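Local coordinates for multidrug resistance protein (PDB 1YC9), which is a trimeric outer membrane efflux channel of the outer membrane factor family, possibly contributing to resistance to puromycin, acriflavine and tetraphenylarsonium chloride, at residues A24-L35 / R140-Y151. The protein carries 1 engineered substitution. Sequence-based numbering, arbitrary orientation.
Sequences ANWWQRYQDAQL and RLMISTSIANAY
Trp26 turns the edge of its indole's six-membered ring toward residues 140-151 of helix 117-183: CZ2 of Trp26 is 3.2 Å from OG of Ser144, and Ala148 CB also lies near the ring plane. The edge of Trp27, at CE3, stands over one face of this indole, offset toward its rim; its far end reaches Ser144 CB and the Arg140 guanidinium. That guanidinium grips the loop twice: Arg140 NH2 donates to Asn25 OD1 (3.0 Å), nearly in line with the amide C=O, and Arg140 NH1 to Ala24 O (2.8 Å) from above the carbonyl plane. A water accepts from Arg140 NH1 and, weakly, Trp26 NE1, and is also hydrogen-bonded to Ser144 OG. Tyr151, its CG anti to the backbone N (chi1 -157°), donates its hydroxyl to Asp32 OD1 (2.7 Å) from above the carboxylate plane. Asp32 OD2 N-caps helix 33-44 through a weak bond from Leu35 N; His238 N also donates to OD1. Leu35 CD1 makes a CH-pi contact over one Tyr151 face. Polar groups thus pin an N-terminal segment at both ends, aromatic rings between, against the alpha-helical barrel, with Trp26 also packing on helix 398-433 and Ala150 facing helix 189-223.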
loop_
_atom_site.group_PDB
_atom_site.type_symbol
_atom_site.label_atom_id
_atom_site.label_comp_id
_atom_site.label_asym_id
_atom_site.label_seq_id
_atom_site.Cartn_x
_atom_site.Cartn_y
_atom_site.Cartn_z
ATOM N N ALA A 24 -1.749 26.071 15.491
ATOM C CA ALA A 24 -0.965 24.874 15.804
ATOM C C ALA A 24 -1.891 23.795 16.358
ATOM O O ALA A 24 -1.854 22.662 15.885
ATOM C CB ALA A 24 0.146 25.155 16.803
ATOM N N ASN A 25 -2.664 24.150 17.393
ATOM C CA ASN A 25 -3.750 23.321 17.922
ATOM C C ASN A 25 -5.100 23.718 17.329
ATOM O O ASN A 25 -6.041 24.054 18.035
ATOM C CB ASN A 25 -3.786 23.386 19.445
ATOM C CG ASN A 25 -2.469 22.949 20.080
ATOM O OD1 ASN A 25 -1.746 22.141 19.542
ATOM N ND2 ASN A 25 -2.183 23.473 21.253
ATOM N N TRP A 26 -5.190 23.594 16.013
ATOM C CA TRP A 26 -6.285 24.111 15.205
ATOM C C TRP A 26 -7.667 23.551 15.536
ATOM O O TRP A 26 -8.679 24.169 15.245
ATOM C CB TRP A 26 -5.952 23.908 13.705
ATOM C CG TRP A 26 -5.560 22.472 13.433
ATOM C CD1 TRP A 26 -4.305 21.968 13.375
ATOM C CD2 TRP A 26 -6.457 21.339 13.236
ATOM N NE1 TRP A 26 -4.354 20.604 13.178
ATOM C CE2 TRP A 26 -5.657 20.191 13.078
ATOM C CE3 TRP A 26 -7.842 21.186 13.202
ATOM C CZ2 TRP A 26 -6.204 18.899 12.873
ATOM C CZ3 TRP A 26 -8.385 19.914 13.004
ATOM C CH2 TRP A 26 -7.570 18.791 12.842
ATOM N N TRP A 27 -7.709 22.352 16.112
ATOM C CA TRP A 27 -8.965 21.691 16.456
ATOM C C TRP A 27 -9.713 22.437 17.566
ATOM O O TRP A 27 -10.942 22.289 17.713
ATOM C CB TRP A 27 -8.709 20.259 16.915
ATOM C CG TRP A 27 -7.653 20.151 17.978
ATOM C CD1 TRP A 27 -7.833 20.238 19.330
ATOM C CD2 TRP A 27 -6.260 19.921 17.771
ATOM N NE1 TRP A 27 -6.631 20.079 19.972
ATOM C CE2 TRP A 27 -5.647 19.893 19.037
ATOM C CE3 TRP A 27 -5.448 19.765 16.626
ATOM C CZ2 TRP A 27 -4.284 19.710 19.198
ATOM C CZ3 TRP A 27 -4.091 19.570 16.794
ATOM C CH2 TRP A 27 -3.521 19.550 18.075
ATOM N N GLN A 28 -8.965 23.234 18.334
ATOM C CA GLN A 28 -9.570 24.031 19.398
ATOM C C GLN A 28 -10.578 25.034 18.877
ATOM O O GLN A 28 -11.462 25.441 19.625
ATOM C CB GLN A 28 -8.490 24.713 20.275
ATOM C CG GLN A 28 -7.694 23.745 21.123
ATOM C CD GLN A 28 -6.523 24.410 21.837
ATOM O OE1 GLN A 28 -6.178 25.560 21.552
ATOM N NE2 GLN A 28 -5.901 23.687 22.708
ATOM N N ARG A 29 -10.461 25.436 17.617
ATOM C CA ARG A 29 -11.394 26.396 17.086
ATOM C C ARG A 29 -12.826 25.884 17.044
ATOM O O ARG A 29 -13.745 26.688 16.989
ATOM C CB ARG A 29 -10.899 27.004 15.764
ATOM C CG ARG A 29 -11.441 26.449 14.472
ATOM C CD ARG A 29 -10.986 27.277 13.247
ATOM N NE ARG A 29 -12.049 28.066 12.604
ATOM C CZ ARG A 29 -12.047 29.400 12.437
ATOM N NH1 ARG A 29 -13.069 29.986 11.818
ATOM N NH2 ARG A 29 -11.050 30.164 12.885
ATOM N N TYR A 30 -13.043 24.560 17.143
ATOM C CA TYR A 30 -14.398 24.007 17.135
ATOM C C TYR A 30 -15.101 24.014 18.502
ATOM O O TYR A 30 -16.262 23.645 18.606
ATOM C CB TYR A 30 -14.421 22.591 16.481
ATOM C CG TYR A 30 -13.763 22.601 15.145
ATOM C CD1 TYR A 30 -14.317 23.310 14.091
ATOM C CD2 TYR A 30 -12.536 21.966 14.934
ATOM C CE1 TYR A 30 -13.699 23.380 12.871
ATOM C CE2 TYR A 30 -11.904 22.022 13.661
ATOM C CZ TYR A 30 -12.499 22.692 12.652
ATOM O OH TYR A 30 -11.887 22.790 11.417
ATOM N N GLN A 31 -14.364 24.353 19.559
ATOM C CA GLN A 31 -14.956 24.681 20.853
ATOM C C GLN A 31 -15.607 23.457 21.463
ATOM O O GLN A 31 -16.627 23.550 22.158
ATOM C CB GLN A 31 -15.947 25.861 20.708
ATOM C CG GLN A 31 -15.246 27.188 20.368
ATOM C CD GLN A 31 -16.229 28.370 20.220
ATOM O OE1 GLN A 31 -16.818 28.799 21.195
ATOM N NE2 GLN A 31 -16.396 28.875 19.011
ATOM N N ASP A 32 -15.030 22.299 21.167
ATOM C CA ASP A 32 -15.512 21.028 21.674
ATOM C C ASP A 32 -14.445 20.346 22.511
ATOM O O ASP A 32 -13.470 19.750 22.005
ATOM C CB ASP A 32 -15.985 20.146 20.523
ATOM C CG ASP A 32 -16.586 18.874 20.995
ATOM O OD1 ASP A 32 -17.418 18.321 20.240
ATOM O OD2 ASP A 32 -16.322 18.334 22.101
ATOM N N ALA A 33 -14.586 20.432 23.836
ATOM C CA ALA A 33 -13.536 19.909 24.679
ATOM C C ALA A 33 -13.291 18.402 24.705
ATOM O O ALA A 33 -12.166 17.969 24.836
ATOM C CB ALA A 33 -13.853 20.305 26.165
ATOM N N GLN A 34 -14.320 17.592 24.531
ATOM C CA GLN A 34 -14.245 16.321 23.840
ATOM C C GLN A 34 -13.269 16.090 22.709
ATOM O O GLN A 34 -12.402 15.210 22.841
ATOM C CB GLN A 34 -15.606 15.688 23.577
ATOM C CG GLN A 34 -15.475 14.142 23.553
ATOM C CD GLN A 34 -16.758 13.437 23.336
ATOM O OE1 GLN A 34 -17.528 13.761 22.407
ATOM N NE2 GLN A 34 -16.979 12.420 24.135
ATOM N N LEU A 35 -13.423 16.835 21.637
ATOM C CA LEU A 35 -12.508 16.695 20.514
ATOM C C LEU A 35 -11.107 17.030 20.963
ATOM O O LEU A 35 -10.153 16.298 20.715
ATOM C CB LEU A 35 -12.938 17.608 19.385
ATOM C CG LEU A 35 -12.030 17.576 18.143
ATOM C CD1 LEU A 35 -11.873 16.132 17.664
ATOM C CD2 LEU A 35 -12.608 18.449 17.060
ATOM N N ARG A 140 2.049 14.212 12.843
ATOM C CA ARG A 140 1.175 14.862 13.779
ATOM C C ARG A 140 -0.148 15.245 13.106
ATOM O O ARG A 140 -1.220 15.037 13.669
ATOM C CB ARG A 140 1.850 16.108 14.300
ATOM C CG ARG A 140 1.121 16.742 15.472
ATOM C CD ARG A 140 1.471 18.200 15.610
ATOM N NE ARG A 140 1.184 18.742 16.941
ATOM C CZ ARG A 140 0.326 19.723 17.182
ATOM N NH1 ARG A 140 -0.415 20.232 16.207
ATOM N NH2 ARG A 140 0.176 20.183 18.417
ATOM N N LEU A 141 -0.051 15.807 11.905
ATOM C CA LEU A 141 -1.220 16.217 11.133
ATOM C C LEU A 141 -2.106 15.037 10.787
ATOM O O LEU A 141 -3.327 15.138 10.823
ATOM C CB LEU A 141 -0.782 16.917 9.849
ATOM C CG LEU A 141 -1.550 18.067 9.180
ATOM C CD1 LEU A 141 -1.905 17.762 7.715
ATOM C CD2 LEU A 141 -2.710 18.675 9.985
ATOM N N MET A 142 -1.485 13.914 10.443
ATOM C CA MET A 142 -2.227 12.719 10.057
ATOM C C MET A 142 -2.992 12.143 11.243
ATOM O O MET A 142 -4.095 11.618 11.090
ATOM C CB MET A 142 -1.281 11.663 9.480
ATOM C CG MET A 142 -1.958 10.350 9.127
ATOM S SD MET A 142 -0.840 9.184 8.324
ATOM C CE MET A 142 0.403 8.978 9.596
ATOM N N ILE A 143 -2.398 12.250 12.427
ATOM C CA ILE A 143 -3.053 11.831 13.664
ATOM C C ILE A 143 -4.238 12.728 14.018
ATOM O O ILE A 143 -5.362 12.258 14.249
ATOM C CB ILE A 143 -2.032 11.779 14.828
ATOM C CG1 ILE A 143 -1.026 10.645 14.587
ATOM C CG2 ILE A 143 -2.696 11.530 16.161
ATOM C CD1 ILE A 143 0.214 10.746 15.441
ATOM N N SER A 144 -4.000 14.034 14.043
ATOM C CA SER A 144 -5.043 14.923 14.498
ATOM C C SER A 144 -6.182 14.962 13.487
ATOM O O SER A 144 -7.329 14.948 13.879
ATOM C CB SER A 144 -4.465 16.328 14.736
ATOM O OG SER A 144 -3.875 16.777 13.547
ATOM N N THR A 145 -5.890 14.997 12.192
ATOM C CA THR A 145 -6.933 15.061 11.199
ATOM C C THR A 145 -7.684 13.723 11.123
ATOM O O THR A 145 -8.874 13.743 10.838
ATOM C CB THR A 145 -6.471 15.473 9.813
ATOM O OG1 THR A 145 -5.513 14.535 9.287
ATOM C CG2 THR A 145 -5.790 16.795 9.844
ATOM N N SER A 146 -7.007 12.590 11.343
ATOM C CA SER A 146 -7.708 11.301 11.285
ATOM C C SER A 146 -8.755 11.232 12.400
ATOM O O SER A 146 -9.881 10.872 12.148
ATOM C CB SER A 146 -6.734 10.122 11.314
ATOM O OG SER A 146 -6.165 10.022 12.590
ATOM N N ILE A 147 -8.397 11.705 13.598
ATOM C CA ILE A 147 -9.310 11.847 14.702
ATOM C C ILE A 147 -10.440 12.840 14.435
ATOM O O ILE A 147 -11.609 12.515 14.604
ATOM C CB ILE A 147 -8.544 12.196 16.029
ATOM C CG1 ILE A 147 -7.636 11.063 16.453
ATOM C CG2 ILE A 147 -9.541 12.546 17.124
ATOM C CD1 ILE A 147 -6.534 11.497 17.360
ATOM N N ALA A 148 -10.127 14.045 13.947
ATOM C CA ALA A 148 -11.153 15.025 13.640
ATOM C C ALA A 148 -12.143 14.540 12.584
ATOM O O ALA A 148 -13.336 14.776 12.703
ATOM C CB ALA A 148 -10.512 16.322 13.184
ATOM N N ASN A 149 -11.652 13.875 11.531
ATOM C CA ASN A 149 -12.512 13.316 10.486
ATOM C C ASN A 149 -13.411 12.183 10.998
ATOM O O ASN A 149 -14.598 12.171 10.658
ATOM C CB ASN A 149 -11.741 12.905 9.244
ATOM C CG ASN A 149 -11.340 14.111 8.392
ATOM O OD1 ASN A 149 -12.165 14.880 7.953
ATOM N ND2 ASN A 149 -10.069 14.263 8.189
ATOM N N ALA A 150 -12.880 11.363 11.901
ATOM C CA ALA A 150 -13.669 10.316 12.532
ATOM C C ALA A 150 -14.751 10.951 13.435
ATOM O O ALA A 150 -15.901 10.512 13.442
ATOM C CB ALA A 150 -12.796 9.339 13.251
ATOM N N TYR A 151 -14.394 12.079 14.055
ATOM C CA TYR A 151 -15.286 12.849 14.885
ATOM C C TYR A 151 -16.392 13.522 14.090
ATOM O O TYR A 151 -17.553 13.522 14.512
ATOM C CB TYR A 151 -14.477 13.859 15.705
ATOM C CG TYR A 151 -15.149 14.341 16.971
ATOM C CD1 TYR A 151 -15.218 13.535 18.096
ATOM C CD2 TYR A 151 -15.678 15.629 17.042
ATOM C CE1 TYR A 151 -15.821 13.975 19.265
ATOM C CE2 TYR A 151 -16.255 16.084 18.195
ATOM C CZ TYR A 151 -16.330 15.261 19.297
ATOM O OH TYR A 151 -16.914 15.722 20.422
HETATM O O HOH W 1 -1.434 18.927 13.395
#